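Local structure of EmGH1 (Erythrobacter marinus, 5Z87) at residues P83-G88 with V116-F121; M109-E114 with I123-F128; I252-M257 with R753-K758; K436-G441 with D526-C531; G482-A487 with A509-L514. The protein probably hydrolyses beta-glucosidic bonds as a beta-glucosidase of glycoside hydrolase family 3, releasing glucose from its sugar substrates. All blocks are in the same frame, centred on the assembly; numbering follows the deposited sequence.

Interaction 1: residues P83-G88 with V116-F121; sequences PYFAHG and VSRSRF. With EDO (1,2-ethanediol), chain M.
His87 and Ser119 bring the two backbones nearest each other, with their CA atoms 4.9 Å apart. Residues 83-86 form a short 3-10 turn, and 116-121 leave the end of a helix as an irregular loop. No hydrogen bond joins the two segments. The carbonyl oxygens Ala86 O and Arg118 O lie 3.0 Å apart, and both are acceptors. Gly88 has backbone angles that would jam a CB against the preceding carbonyl oxygen.

Arg118 carries the contact. Its chain runs extended from CG to NE across Phe85. CD sits over one face of the Phe85 ring, 4.0 Å from the centroid, in a CH-pi contact. Further out, Arg118 NE lies 3.5 Å from Phe85 CE2. The guanidinium and ring planes are 22° apart, and Phe85 CE2 lies over one guanidinium face, toward its rim. Arg118 CD also rests 3.4 Å from Phe85 O. The guanidinium makes salt bridges with Glu79 and Glu114. An alanine here would probably leave both glutamates without their charged mate and uncover one face of the Phe85 ring.

Ser119 OG accepts from Phe121 N at 3.2 Å, an ST turn, and also bonds to Ile123 N. The Phe85 ring meets Phe78 of helix 75-81 edge-to-face. The two loops lead into strands 91-93 and 126-129 of the TIM-barrel-like domain.

Interaction 2: residues M109-E114 with I123-F128; sequences MAMQQE and IPAFVF
Gln112 meets the backbone of Ala125 with both ends of its carboxamide, and this is the tight part of the contact. Ala125 N donates to Gln112 OE1 at 2.9 Å, in the carbonyl plane and on a lone pair. Gln112 NE2 returns a bond to Ala125 O at 3.0 Å. It uses a lone pair of that oxygen, which lies 21° out of the Gln112 amide plane. The two bonds fix the rotation of the carboxamide. A bend at chi2 of -78° turns CD off the line of the chain. Carbon packs round the same group: Pro124 CB lies 3.7 Å from Gln112 NE2, and Val127 CG2 lies 3.8 Å from it. Ala125 O has a further, weak bond from Gln175 NE2.

Helix 101-116 and strand 126-129 belong to a beta-alpha-beta unit that starts with strand 91-93, in the TIM-barrel-like domain. Gln112 thus ties the helix to the chain just before the strand enters the parallel sheet. There Phe126 bonds through its backbone to Gly90 and Val92.

Met111 makes the looser part. Its bent chain brings CE to 4.2 Å from Val127 CG2 and 4.3 Å from Ala125 CB, with no polar bond. The Met111 and Val127 side chains run past one another, each pointing the other way. On the outer side of the helix, Ala110 and Gln113 are exposed.

Interaction 3: residues I252-M257 with R753-K758; sequences IGPVEM and RDADGK. With EDO (1,2-ethanediol), chain K.
Val255 and Ala755 bring the backbones closest, CA to CA 4.7 Å, where the first turn of helix 254-261 meets a type I beta turn from Asp754 to Gly757. Three small side chains make the direct contact. Pro254 CB touches Ala755 CB at 3.7 Å. Val255 straddles the start of the turn with its two methyls. CG1, anti to the backbone N (chi1 179°), lies 3.7 Å from Arg753 O. CG2 lies 3.9 Å from Ala755 N.

A water adds a polar bridge beside these carbons. It donates to Pro254 O at 3.1 Å and to Ala755 O at 3.3 Å.

The turn holds its own shape. Asp754 OD1 accepts from Asp756 N at 2.7 Å, an Asx turn, and also from Lys758 N. The two donors come from opposite faces of the carboxylate plane. Arg753 NH1 reaches Gly757 O at 2.8 Å, with the oxygen close to the guanidinium plane. A 1,2-ethanediol, probably from the crystallisation liquor, donates to Asp756 O.

At the helix start, Asp285 of the second subunit accepts from Val255 N and Glu256 N. On the other segment, Arg753 N bonds to Asn259 OD1 of the same helix. The contact thus joins the TIM-barrel-like domain to the fibronectin type III-like domain near the subunit interface. No direct hydrogen bond links the two segments themselves; small apolar groups and one water fill the join, and the tie to Asn259 comes one turn further along the helix. Such a surface contact probably depends on fit of shape more than on charge.

Interaction 4: residues K436-G441 with D526-C531; sequences KMLVVG and DVIVMC
Asp526 turns back on Lys436 because its CG stands between the backbone N and the carbonyl carbon (chi1 40°), the crowded position. OD1 then accepts from Lys436 N at 2.8 Å through its syn lone pair. Asp526 N gives only a weak bond to Lys436 O. Val440 has CG1 in the same setting (chi1 47°), and this methyl meets Ile528 CG2 at 3.8 Å. An alanine in place of Asp526 would probably leave Lys436 N and Arg435 N without their carboxylate partner at the strand start.

Beyond this end the strands run parallel, 17° apart. Four backbone bonds join them, from Leu438 N to Val527 O at 2.8 Å through to Cys531 N to Val440 O at 2.8 Å. On one face Met437 SD touches Val529 CG2 at 4.0 Å. On the other, Leu438 and Ile528 lie side by side.

Lys436 NZ turns to Asp524 and Glu478. Strands 476-480 and 574-580 flank the pair in the mixed sheet. Met437 and Val439 pack on helix 462-473. Leu438, Val440 and Ile528 face helix 508-522, and Met530 meets helix 561-569, giving the alpha/beta sandwich of the family 3 C-terminal domain.

Interaction 5: residues G482-A487 with A509-L514; sequences GCAITA and ARNRRL
Asn511 turns its flat carboxamide to the backbone of Ala484, so that one amide group meets the N-H and C=O of a single residue. Ala484 N donates to Asn511 OD1 at 2.6 Å, almost straight at 174°. The donor is tilted 30° from the plane of that carbonyl. Asn511 ND2 donates to Ala484 O at 3.0 Å. There it meets a lone pair in the carbonyl plane, while the oxygen sits 24° out of the Asn511 amide plane. ND2 has a second bond, to Glu560 OE1, so both polar atoms of this buried group are satisfied. A second flat group lies nearby within the helix: one face of the Arg510 guanidinium is met by Leu514 CD1, offset toward the rim. Arg510 forms a salt bridge with Glu490.

Strand 476-480, the loop that holds 482-487, helix 508-522 and strand 527-533 form a beta-alpha-beta crossover in the C-terminal domain. The asparagine joins that helix to the first part of its own connecting loop.

Carbon fills in beside the bonds. Cys483 CB lies 3.3 Å from Asn511 OD1, and Leu514 CB lies 3.3 Å from Gly482 O. At Gly482 a CB would collide with the carbonyl oxygen before it. A water accepts from Gly482 N at 2.9 Å and donates to Leu514 O at 2.6 Å. Cys483 also packs against Gln561 and Leu564 of helix 561-569.

Interactions 2, 4 and 5 are buried, interaction 1 is partly buried, and interaction 3 lies at the surface. Interactions 1 and 2 adjoin in the TIM-barrel-like domain, where Val116 CG2 packs on Pro124 CA at 3.8 Å. Both involve the end of helix 101-116 and the run into strand 126-129. Interactions 4 and 5 share the C-terminal domain and touch through Val440 and Gly482. Interaction 4 is a strand ladder, whereas interactions 2 and 5 each use one amide side chain to pair with the backbone N-H and C=O of one residue. Interaction 1 relies on an arginine over a ring. Interaction 3 joins two domains through small apolar groups and water.

Interaction 1: residues P83-G88 with V116-F121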
# COMPACT_ATOMS: atom_id res chain seq x y z
N PRO A 83 -3.75 28.46 -34.90
CA PRO A 83 -3.85 29.91 -35.14
C PRO A 83 -3.48 30.80 -33.96
O PRO A 83 -3.07 31.95 -34.20
CB PRO A 83 -5.32 30.09 -35.53
CG PRO A 83 -5.65 28.77 -36.23
CD PRO A 83 -4.94 27.74 -35.40
N TYR A 84 -3.58 30.34 -32.71
CA TYR A 84 -3.19 31.19 -31.58
C TYR A 84 -1.75 31.68 -31.69
O TYR A 84 -1.40 32.68 -31.04
CB TYR A 84 -3.36 30.46 -30.24
CG TYR A 84 -2.25 29.45 -29.94
CD1 TYR A 84 -1.04 29.85 -29.38
CD2 TYR A 84 -2.44 28.10 -30.22
CE1 TYR A 84 -0.04 28.93 -29.13
CE2 TYR A 84 -1.44 27.18 -29.97
CZ TYR A 84 -0.26 27.60 -29.41
OH TYR A 84 0.73 26.67 -29.16
N PHE A 85 -0.89 30.98 -32.43
CA PHE A 85 0.52 31.35 -32.47
C PHE A 85 0.73 32.70 -33.16
O PHE A 85 1.79 33.31 -33.01
CB PHE A 85 1.33 30.25 -33.18
CG PHE A 85 2.83 30.43 -33.08
CD1 PHE A 85 3.45 30.56 -31.84
CD2 PHE A 85 3.61 30.45 -34.22
CE1 PHE A 85 4.82 30.73 -31.75
CE2 PHE A 85 4.98 30.61 -34.14
CZ PHE A 85 5.59 30.76 -32.91
N ALA A 86 -0.27 33.19 -33.89
CA ALA A 86 -0.22 34.56 -34.39
C ALA A 86 -0.01 35.56 -33.26
O ALA A 86 0.50 36.66 -33.51
CB ALA A 86 -1.51 34.87 -35.16
N HIS A 87 -0.35 35.20 -32.02
CA HIS A 87 -0.16 36.07 -30.87
C HIS A 87 0.98 35.60 -29.97
O HIS A 87 1.04 36.01 -28.80
CB HIS A 87 -1.45 36.18 -30.07
CG HIS A 87 -2.66 36.28 -30.94
ND1 HIS A 87 -2.92 37.38 -31.73
CD2 HIS A 87 -3.68 35.41 -31.16
CE1 HIS A 87 -4.05 37.18 -32.39
NE2 HIS A 87 -4.52 35.99 -32.07
N GLY A 88 1.87 34.77 -30.47
CA GLY A 88 2.93 34.28 -29.61
C GLY A 88 2.54 32.99 -28.92
O GLY A 88 1.71 32.23 -29.43
N VAL A 116 8.73 36.59 -30.71
CA VAL A 116 8.64 37.99 -30.33
C VAL A 116 8.06 38.82 -31.47
O VAL A 116 7.30 39.77 -31.25
CB VAL A 116 10.03 38.49 -29.89
CG1 VAL A 116 10.21 39.99 -30.14
CG2 VAL A 116 10.27 38.15 -28.41
N SER A 117 8.38 38.45 -32.71
CA SER A 117 7.85 39.19 -33.86
C SER A 117 6.36 39.00 -34.03
O SER A 117 5.73 39.77 -34.76
CB SER A 117 8.56 38.75 -35.13
OG SER A 117 8.11 37.45 -35.46
N ARG A 118 5.78 37.98 -33.40
CA ARG A 118 4.35 37.74 -33.52
C ARG A 118 3.54 38.43 -32.42
O ARG A 118 2.40 38.83 -32.66
CB ARG A 118 4.06 36.24 -33.52
CG ARG A 118 4.22 35.61 -34.90
CD ARG A 118 4.59 34.13 -34.83
NE ARG A 118 4.39 33.48 -36.12
CZ ARG A 118 5.37 33.22 -36.99
NH1 ARG A 118 5.09 32.63 -38.14
NH2 ARG A 118 6.62 33.53 -36.69
N SER A 119 4.11 38.58 -31.23
CA SER A 119 3.43 39.25 -30.13
C SER A 119 3.41 40.77 -30.33
O SER A 119 4.46 41.40 -30.46
CB SER A 119 4.09 38.91 -28.80
OG SER A 119 3.53 39.67 -27.74
N ARG A 120 2.20 41.35 -30.30
CA ARG A 120 2.03 42.80 -30.35
C ARG A 120 2.92 43.51 -29.33
O ARG A 120 3.30 44.67 -29.56
CB ARG A 120 0.56 43.14 -30.10
CG ARG A 120 0.13 44.53 -30.46
CD ARG A 120 -1.39 44.61 -30.69
NE ARG A 120 -2.15 44.13 -29.54
CZ ARG A 120 -2.99 44.88 -28.83
NH1 ARG A 120 -3.18 46.16 -29.16
NH2 ARG A 120 -3.64 44.35 -27.79
N PHE A 121 3.28 42.84 -28.24
CA PHE A 121 4.09 43.40 -27.17
C PHE A 121 5.45 42.73 -27.02
O PHE A 121 6.16 42.99 -26.05
CB PHE A 121 3.32 43.31 -25.85
CG PHE A 121 1.93 43.87 -25.94
CD1 PHE A 121 1.70 45.23 -25.74
CD2 PHE A 121 0.86 43.05 -26.26
CE1 PHE A 121 0.41 45.76 -25.85
CE2 PHE A 121 -0.43 43.56 -26.36
CZ PHE A 121 -0.65 44.92 -26.15
C1 EDO M . 4.66 43.05 -35.54
O1 EDO M . 4.01 42.21 -34.57
C2 EDO M . 4.69 42.37 -36.90
O2 EDO M . 4.44 43.35 -37.92

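Interaction 2: residues M109-E114 with I123-F128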
# COMPACT_ATOMS: atom_id res chain seq x y z
N MET A 109 17.55 31.48 -30.00
CA MET A 109 17.49 32.88 -30.42
C MET A 109 16.63 33.03 -31.67
O MET A 109 15.67 33.81 -31.69
CB MET A 109 18.89 33.41 -30.66
CG MET A 109 19.60 33.74 -29.37
SD MET A 109 21.36 33.63 -29.59
CE MET A 109 21.71 35.22 -30.37
N ALA A 110 16.91 32.23 -32.70
CA ALA A 110 16.11 32.27 -33.92
C ALA A 110 14.64 32.03 -33.62
O ALA A 110 13.77 32.73 -34.15
CB ALA A 110 16.64 31.23 -34.91
N MET A 111 14.32 31.04 -32.76
CA MET A 111 12.93 30.74 -32.46
C MET A 111 12.28 31.86 -31.67
O MET A 111 11.13 32.23 -31.93
CB MET A 111 12.81 29.42 -31.69
CG MET A 111 11.37 29.00 -31.34
SD MET A 111 11.22 28.05 -29.78
CE MET A 111 11.36 29.40 -28.60
N GLN A 112 13.00 32.42 -30.70
CA GLN A 112 12.45 33.51 -29.90
C GLN A 112 12.13 34.72 -30.77
O GLN A 112 11.13 35.40 -30.54
CB GLN A 112 13.42 33.88 -28.79
CG GLN A 112 13.47 32.86 -27.67
CD GLN A 112 12.29 32.98 -26.73
OE1 GLN A 112 11.13 33.06 -27.15
NE2 GLN A 112 12.58 33.01 -25.44
N GLN A 113 12.97 34.99 -31.78
CA GLN A 113 12.72 36.11 -32.69
C GLN A 113 11.42 35.89 -33.45
O GLN A 113 10.65 36.83 -33.66
CB GLN A 113 13.91 36.26 -33.65
CG GLN A 113 13.99 37.56 -34.45
CD GLN A 113 15.27 37.65 -35.31
OE1 GLN A 113 16.39 37.67 -34.78
NE2 GLN A 113 15.11 37.69 -36.63
N GLU A 114 11.15 34.64 -33.85
CA GLU A 114 9.86 34.31 -34.47
C GLU A 114 8.71 34.52 -33.49
O GLU A 114 7.61 34.93 -33.89
CB GLU A 114 9.85 32.85 -34.94
CG GLU A 114 10.86 32.54 -35.99
CD GLU A 114 10.42 33.01 -37.37
OE1 GLU A 114 9.27 33.49 -37.51
OE2 GLU A 114 11.24 32.90 -38.31
N ILE A 123 6.31 39.59 -26.35
CA ILE A 123 6.43 38.60 -25.27
C ILE A 123 7.23 37.40 -25.78
O ILE A 123 6.81 36.75 -26.75
CB ILE A 123 5.05 38.17 -24.75
CG1 ILE A 123 4.20 39.40 -24.39
CG2 ILE A 123 5.19 37.19 -23.55
CD1 ILE A 123 2.71 39.11 -24.13
N PRO A 124 8.38 37.10 -25.20
CA PRO A 124 9.10 35.88 -25.57
C PRO A 124 8.46 34.65 -24.93
O PRO A 124 7.62 34.74 -24.04
CB PRO A 124 10.53 36.11 -25.03
CG PRO A 124 10.52 37.53 -24.46
CD PRO A 124 9.09 37.83 -24.13
N ALA A 125 8.86 33.49 -25.43
CA ALA A 125 8.43 32.22 -24.86
C ALA A 125 9.25 31.86 -23.63
O ALA A 125 10.44 32.18 -23.53
CB ALA A 125 8.55 31.11 -25.90
N PHE A 126 8.60 31.21 -22.66
CA PHE A 126 9.35 30.37 -21.73
C PHE A 126 9.95 29.22 -22.53
O PHE A 126 9.31 28.67 -23.43
CB PHE A 126 8.47 29.82 -20.60
CG PHE A 126 8.53 30.63 -19.32
CD1 PHE A 126 9.75 30.92 -18.72
CD2 PHE A 126 7.38 31.11 -18.73
CE1 PHE A 126 9.81 31.67 -17.54
CE2 PHE A 126 7.43 31.87 -17.54
CZ PHE A 126 8.64 32.14 -16.96
N VAL A 127 11.20 28.89 -22.24
CA VAL A 127 11.89 27.78 -22.89
C VAL A 127 12.19 26.79 -21.77
O VAL A 127 13.12 27.00 -20.98
CB VAL A 127 13.17 28.22 -23.61
CG1 VAL A 127 13.88 27.02 -24.24
CG2 VAL A 127 12.83 29.26 -24.67
N PHE A 128 11.40 25.72 -21.68
CA PHE A 128 11.46 24.80 -20.55
C PHE A 128 12.35 23.62 -20.89
O PHE A 128 12.16 22.97 -21.94
CB PHE A 128 10.06 24.31 -20.16
CG PHE A 128 9.19 25.34 -19.50
CD1 PHE A 128 9.54 25.87 -18.27
CD2 PHE A 128 8.02 25.77 -20.11
CE1 PHE A 128 8.74 26.82 -17.64
CE2 PHE A 128 7.20 26.71 -19.49
CZ PHE A 128 7.58 27.25 -18.25

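Interaction 3: residues I252-M257 with R753-K758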
# COMPACT_ATOMS: atom_id res chain seq x y z
N ILE A 252 -3.72 8.89 0.49
CA ILE A 252 -3.06 9.84 1.38
C ILE A 252 -4.15 10.58 2.14
O ILE A 252 -5.00 11.24 1.53
CB ILE A 252 -2.17 10.82 0.60
CG1 ILE A 252 -1.23 10.04 -0.32
CG2 ILE A 252 -1.36 11.70 1.55
CD1 ILE A 252 -0.34 10.92 -1.21
N GLY A 253 -4.17 10.43 3.47
CA GLY A 253 -5.05 11.19 4.31
C GLY A 253 -4.60 12.64 4.42
O GLY A 253 -3.45 12.98 4.08
N PRO A 254 -5.48 13.52 4.90
CA PRO A 254 -5.12 14.95 4.96
C PRO A 254 -4.01 15.26 5.95
O PRO A 254 -3.19 16.15 5.67
CB PRO A 254 -6.44 15.64 5.36
CG PRO A 254 -7.30 14.53 5.93
CD PRO A 254 -6.91 13.30 5.18
N VAL A 255 -3.91 14.56 7.08
CA VAL A 255 -2.83 14.84 8.01
C VAL A 255 -1.51 14.31 7.46
O VAL A 255 -0.48 15.00 7.50
CB VAL A 255 -3.14 14.27 9.40
CG1 VAL A 255 -2.00 14.53 10.34
CG2 VAL A 255 -4.43 14.89 9.93
N GLU A 256 -1.52 13.09 6.93
CA GLU A 256 -0.37 12.56 6.21
C GLU A 256 0.08 13.53 5.11
O GLU A 256 1.26 13.86 5.00
CB GLU A 256 -0.72 11.19 5.64
CG GLU A 256 0.40 10.54 4.82
CD GLU A 256 -0.05 9.28 4.09
OE1 GLU A 256 -1.27 9.05 4.01
OE2 GLU A 256 0.81 8.52 3.59
N MET A 257 -0.87 14.02 4.31
CA MET A 257 -0.54 14.96 3.24
C MET A 257 0.15 16.21 3.78
O MET A 257 1.15 16.68 3.22
CB MET A 257 -1.80 15.33 2.47
CG MET A 257 -1.59 16.40 1.42
SD MET A 257 -0.65 15.86 -0.02
CE MET A 257 -1.81 14.81 -0.85
N ARG A 753 0.96 19.43 11.76
CA ARG A 753 -0.11 20.17 11.11
C ARG A 753 -1.39 19.34 11.06
O ARG A 753 -1.34 18.15 10.74
CB ARG A 753 0.31 20.57 9.70
CG ARG A 753 1.50 21.52 9.72
CD ARG A 753 1.64 22.27 8.40
NE ARG A 753 2.81 23.13 8.45
CZ ARG A 753 2.76 24.41 8.83
NH1 ARG A 753 1.61 24.97 9.16
NH2 ARG A 753 3.88 25.12 8.88
N ASP A 754 -2.52 19.96 11.40
CA ASP A 754 -3.80 19.26 11.34
C ASP A 754 -4.27 19.16 9.89
O ASP A 754 -3.58 19.58 8.95
CB ASP A 754 -4.83 19.92 12.26
CG ASP A 754 -5.30 21.31 11.77
OD1 ASP A 754 -5.22 21.65 10.56
OD2 ASP A 754 -5.78 22.08 12.63
N ALA A 755 -5.48 18.64 9.68
CA ALA A 755 -5.95 18.40 8.32
C ALA A 755 -6.11 19.69 7.53
O ALA A 755 -6.15 19.64 6.29
CB ALA A 755 -7.27 17.62 8.34
N ASP A 756 -6.19 20.84 8.20
CA ASP A 756 -6.30 22.14 7.54
C ASP A 756 -4.96 22.85 7.35
O ASP A 756 -4.93 23.92 6.74
CB ASP A 756 -7.24 23.05 8.34
CG ASP A 756 -8.60 22.43 8.57
OD1 ASP A 756 -9.12 21.78 7.63
OD2 ASP A 756 -9.14 22.58 9.69
N GLY A 757 -3.86 22.28 7.85
CA GLY A 757 -2.56 22.93 7.74
C GLY A 757 -2.16 23.75 8.94
O GLY A 757 -1.12 24.41 8.91
N LYS A 758 -2.95 23.73 10.01
CA LYS A 758 -2.67 24.52 11.19
C LYS A 758 -1.67 23.78 12.08
O LYS A 758 -1.88 22.61 12.43
CB LYS A 758 -3.97 24.79 11.95
CG LYS A 758 -3.85 25.71 13.16
CD LYS A 758 -5.10 25.55 14.02
CE LYS A 758 -5.01 26.35 15.30
NZ LYS A 758 -6.04 25.91 16.28
C1 EDO K . -1.97 26.82 6.66
O1 EDO K . -3.19 26.41 7.30
C2 EDO K . -1.57 28.17 7.23
O2 EDO K . -0.65 28.00 8.32
O HOH W 1 -4.55 18.27 3.78

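Interaction 4: residues K436-G441 with D526-C531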
# COMPACT_ATOMS: atom_id res chain seq x y z
N LYS A 436 46.92 -7.65 -10.25
CA LYS A 436 46.03 -7.81 -11.40
C LYS A 436 44.58 -7.82 -10.92
O LYS A 436 44.15 -8.79 -10.28
CB LYS A 436 46.35 -9.07 -12.18
CG LYS A 436 45.71 -9.12 -13.55
CD LYS A 436 46.01 -10.44 -14.26
CE LYS A 436 45.65 -10.36 -15.73
NZ LYS A 436 44.44 -11.17 -16.07
N MET A 437 43.83 -6.78 -11.26
CA MET A 437 42.44 -6.61 -10.83
C MET A 437 41.49 -6.90 -11.99
O MET A 437 41.65 -6.34 -13.08
CB MET A 437 42.21 -5.20 -10.30
CG MET A 437 40.74 -4.84 -10.18
SD MET A 437 40.47 -3.08 -9.95
CE MET A 437 41.31 -2.71 -8.42
N LEU A 438 40.52 -7.78 -11.75
CA LEU A 438 39.43 -8.02 -12.70
C LEU A 438 38.28 -7.07 -12.39
O LEU A 438 37.76 -7.08 -11.27
CB LEU A 438 38.95 -9.46 -12.62
CG LEU A 438 37.64 -9.75 -13.37
CD1 LEU A 438 37.84 -9.64 -14.88
CD2 LEU A 438 37.07 -11.10 -13.00
N VAL A 439 37.88 -6.26 -13.37
CA VAL A 439 36.70 -5.42 -13.28
C VAL A 439 35.63 -6.07 -14.14
O VAL A 439 35.79 -6.19 -15.36
CB VAL A 439 37.00 -3.98 -13.74
CG1 VAL A 439 35.75 -3.11 -13.65
CG2 VAL A 439 38.12 -3.38 -12.91
N VAL A 440 34.53 -6.50 -13.52
CA VAL A 440 33.56 -7.38 -14.15
C VAL A 440 32.14 -6.99 -13.76
O VAL A 440 31.89 -6.56 -12.62
CB VAL A 440 33.85 -8.85 -13.77
CG1 VAL A 440 34.07 -8.95 -12.28
CG2 VAL A 440 32.70 -9.77 -14.18
N GLY A 441 31.20 -7.16 -14.70
CA GLY A 441 29.80 -6.96 -14.43
C GLY A 441 29.08 -6.12 -15.48
O GLY A 441 29.70 -5.40 -16.27
N ASP A 526 44.21 -11.15 -8.44
CA ASP A 526 44.18 -11.15 -6.99
C ASP A 526 43.04 -10.32 -6.41
O ASP A 526 42.69 -10.51 -5.24
CB ASP A 526 45.51 -10.65 -6.41
CG ASP A 526 46.09 -9.50 -7.18
OD1 ASP A 526 46.13 -9.60 -8.42
OD2 ASP A 526 46.50 -8.49 -6.56
N VAL A 527 42.45 -9.41 -7.18
CA VAL A 527 41.32 -8.59 -6.76
C VAL A 527 40.23 -8.66 -7.82
O VAL A 527 40.52 -8.53 -9.02
CB VAL A 527 41.73 -7.13 -6.51
CG1 VAL A 527 40.51 -6.28 -6.19
CG2 VAL A 527 42.75 -7.05 -5.40
N ILE A 528 38.98 -8.86 -7.39
CA ILE A 528 37.81 -8.85 -8.26
C ILE A 528 36.88 -7.73 -7.80
O ILE A 528 36.53 -7.66 -6.62
CB ILE A 528 37.06 -10.20 -8.22
CG1 ILE A 528 37.99 -11.36 -8.58
CG2 ILE A 528 35.84 -10.18 -9.13
CD1 ILE A 528 37.31 -12.69 -8.42
N VAL A 529 36.50 -6.85 -8.72
CA VAL A 529 35.59 -5.74 -8.43
C VAL A 529 34.35 -5.94 -9.28
O VAL A 529 34.41 -5.78 -10.51
CB VAL A 529 36.22 -4.37 -8.69
CG1 VAL A 529 35.16 -3.30 -8.56
CG2 VAL A 529 37.36 -4.10 -7.72
N MET A 530 33.23 -6.28 -8.64
CA MET A 530 31.98 -6.57 -9.34
C MET A 530 31.12 -5.31 -9.41
O MET A 530 30.82 -4.69 -8.38
CB MET A 530 31.23 -7.70 -8.64
CG MET A 530 32.16 -8.82 -8.19
SD MET A 530 31.28 -10.29 -7.64
CE MET A 530 30.67 -9.75 -6.03
N CYS A 531 30.71 -4.94 -10.63
CA CYS A 531 29.89 -3.77 -10.90
C CYS A 531 28.50 -4.26 -11.31
O CYS A 531 28.30 -4.71 -12.44
CB CYS A 531 30.52 -2.91 -11.99
SG CYS A 531 32.17 -2.33 -11.52

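Interaction 5: residues G482-A487 with A509-L514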
# COMPACT_ATOMS: atom_id res chain seq x y z
N GLY A 482 30.92 -10.47 -17.59
CA GLY A 482 30.30 -11.11 -16.45
C GLY A 482 28.91 -11.61 -16.78
O GLY A 482 28.70 -12.82 -16.91
N CYS A 483 27.97 -10.68 -16.93
CA CYS A 483 26.63 -10.97 -17.45
C CYS A 483 26.02 -9.67 -17.94
O CYS A 483 26.51 -8.58 -17.64
CB CYS A 483 25.73 -11.62 -16.40
SG CYS A 483 25.26 -10.50 -15.03
N ALA A 484 24.95 -9.80 -18.72
CA ALA A 484 24.17 -8.67 -19.19
C ALA A 484 22.86 -8.60 -18.41
O ALA A 484 22.30 -9.62 -18.02
CB ALA A 484 23.87 -8.79 -20.70
N ILE A 485 22.39 -7.37 -18.18
CA ILE A 485 21.08 -7.14 -17.58
C ILE A 485 20.04 -7.12 -18.70
O ILE A 485 19.09 -7.91 -18.72
CB ILE A 485 21.07 -5.84 -16.76
CG1 ILE A 485 21.95 -5.98 -15.52
CG2 ILE A 485 19.64 -5.44 -16.40
CD1 ILE A 485 22.21 -4.68 -14.78
N THR A 486 20.24 -6.22 -19.65
CA THR A 486 19.37 -6.11 -20.80
C THR A 486 20.13 -6.52 -22.06
O THR A 486 21.33 -6.30 -22.17
CB THR A 486 18.83 -4.68 -20.93
OG1 THR A 486 19.86 -3.76 -20.54
CG2 THR A 486 17.64 -4.51 -20.00
N ALA A 487 19.41 -7.15 -22.99
CA ALA A 487 20.06 -7.67 -24.18
C ALA A 487 20.46 -6.53 -25.11
O ALA A 487 19.72 -5.56 -25.28
CB ALA A 487 19.14 -8.65 -24.91
N ALA A 509 21.01 -18.16 -20.90
CA ALA A 509 22.04 -19.09 -21.38
C ALA A 509 23.29 -18.35 -21.83
O ALA A 509 24.41 -18.77 -21.51
CB ALA A 509 21.50 -19.96 -22.51
N ARG A 510 23.12 -17.25 -22.56
CA ARG A 510 24.28 -16.44 -22.91
C ARG A 510 24.97 -15.92 -21.66
O ARG A 510 26.21 -15.94 -21.57
CB ARG A 510 23.85 -15.28 -23.82
CG ARG A 510 24.91 -14.21 -23.99
CD ARG A 510 24.64 -13.28 -25.16
NE ARG A 510 25.64 -12.21 -25.23
CZ ARG A 510 26.87 -12.36 -25.73
NH1 ARG A 510 27.25 -13.54 -26.21
NH2 ARG A 510 27.73 -11.34 -25.74
N ASN A 511 24.19 -15.50 -20.66
CA ASN A 511 24.78 -14.99 -19.42
C ASN A 511 25.58 -16.07 -18.69
O ASN A 511 26.62 -15.78 -18.10
CB ASN A 511 23.67 -14.45 -18.51
CG ASN A 511 23.33 -13.00 -18.79
OD1 ASN A 511 24.17 -12.22 -19.24
ND2 ASN A 511 22.09 -12.62 -18.49
N ARG A 512 25.09 -17.31 -18.70
CA ARG A 512 25.85 -18.39 -18.06
C ARG A 512 27.20 -18.60 -18.73
O ARG A 512 28.22 -18.78 -18.05
CB ARG A 512 25.04 -19.69 -18.08
CG ARG A 512 23.73 -19.51 -17.40
CD ARG A 512 23.18 -20.77 -16.81
NE ARG A 512 22.30 -20.36 -15.72
CZ ARG A 512 21.00 -20.08 -15.86
NH1 ARG A 512 20.29 -19.70 -14.81
NH2 ARG A 512 20.42 -20.20 -17.06
N ARG A 513 27.23 -18.56 -20.07
CA ARG A 513 28.51 -18.63 -20.77
C ARG A 513 29.40 -17.45 -20.40
O ARG A 513 30.61 -17.62 -20.18
CB ARG A 513 28.28 -18.68 -22.29
CG ARG A 513 27.40 -19.84 -22.72
CD ARG A 513 27.46 -20.06 -24.23
NE ARG A 513 26.82 -18.99 -24.99
CZ ARG A 513 25.52 -18.97 -25.32
NH1 ARG A 513 25.03 -17.94 -26.02
NH2 ARG A 513 24.72 -19.96 -24.96
N LEU A 514 28.82 -16.25 -20.29
CA LEU A 514 29.62 -15.09 -19.91
C LEU A 514 30.13 -15.21 -18.49
O LEU A 514 31.21 -14.70 -18.17
CB LEU A 514 28.82 -13.81 -20.10
CG LEU A 514 28.48 -13.40 -21.53
CD1 LEU A 514 27.37 -12.34 -21.55
CD2 LEU A 514 29.74 -12.91 -22.28
O HOH W 2 32.36 -12.52 -18.98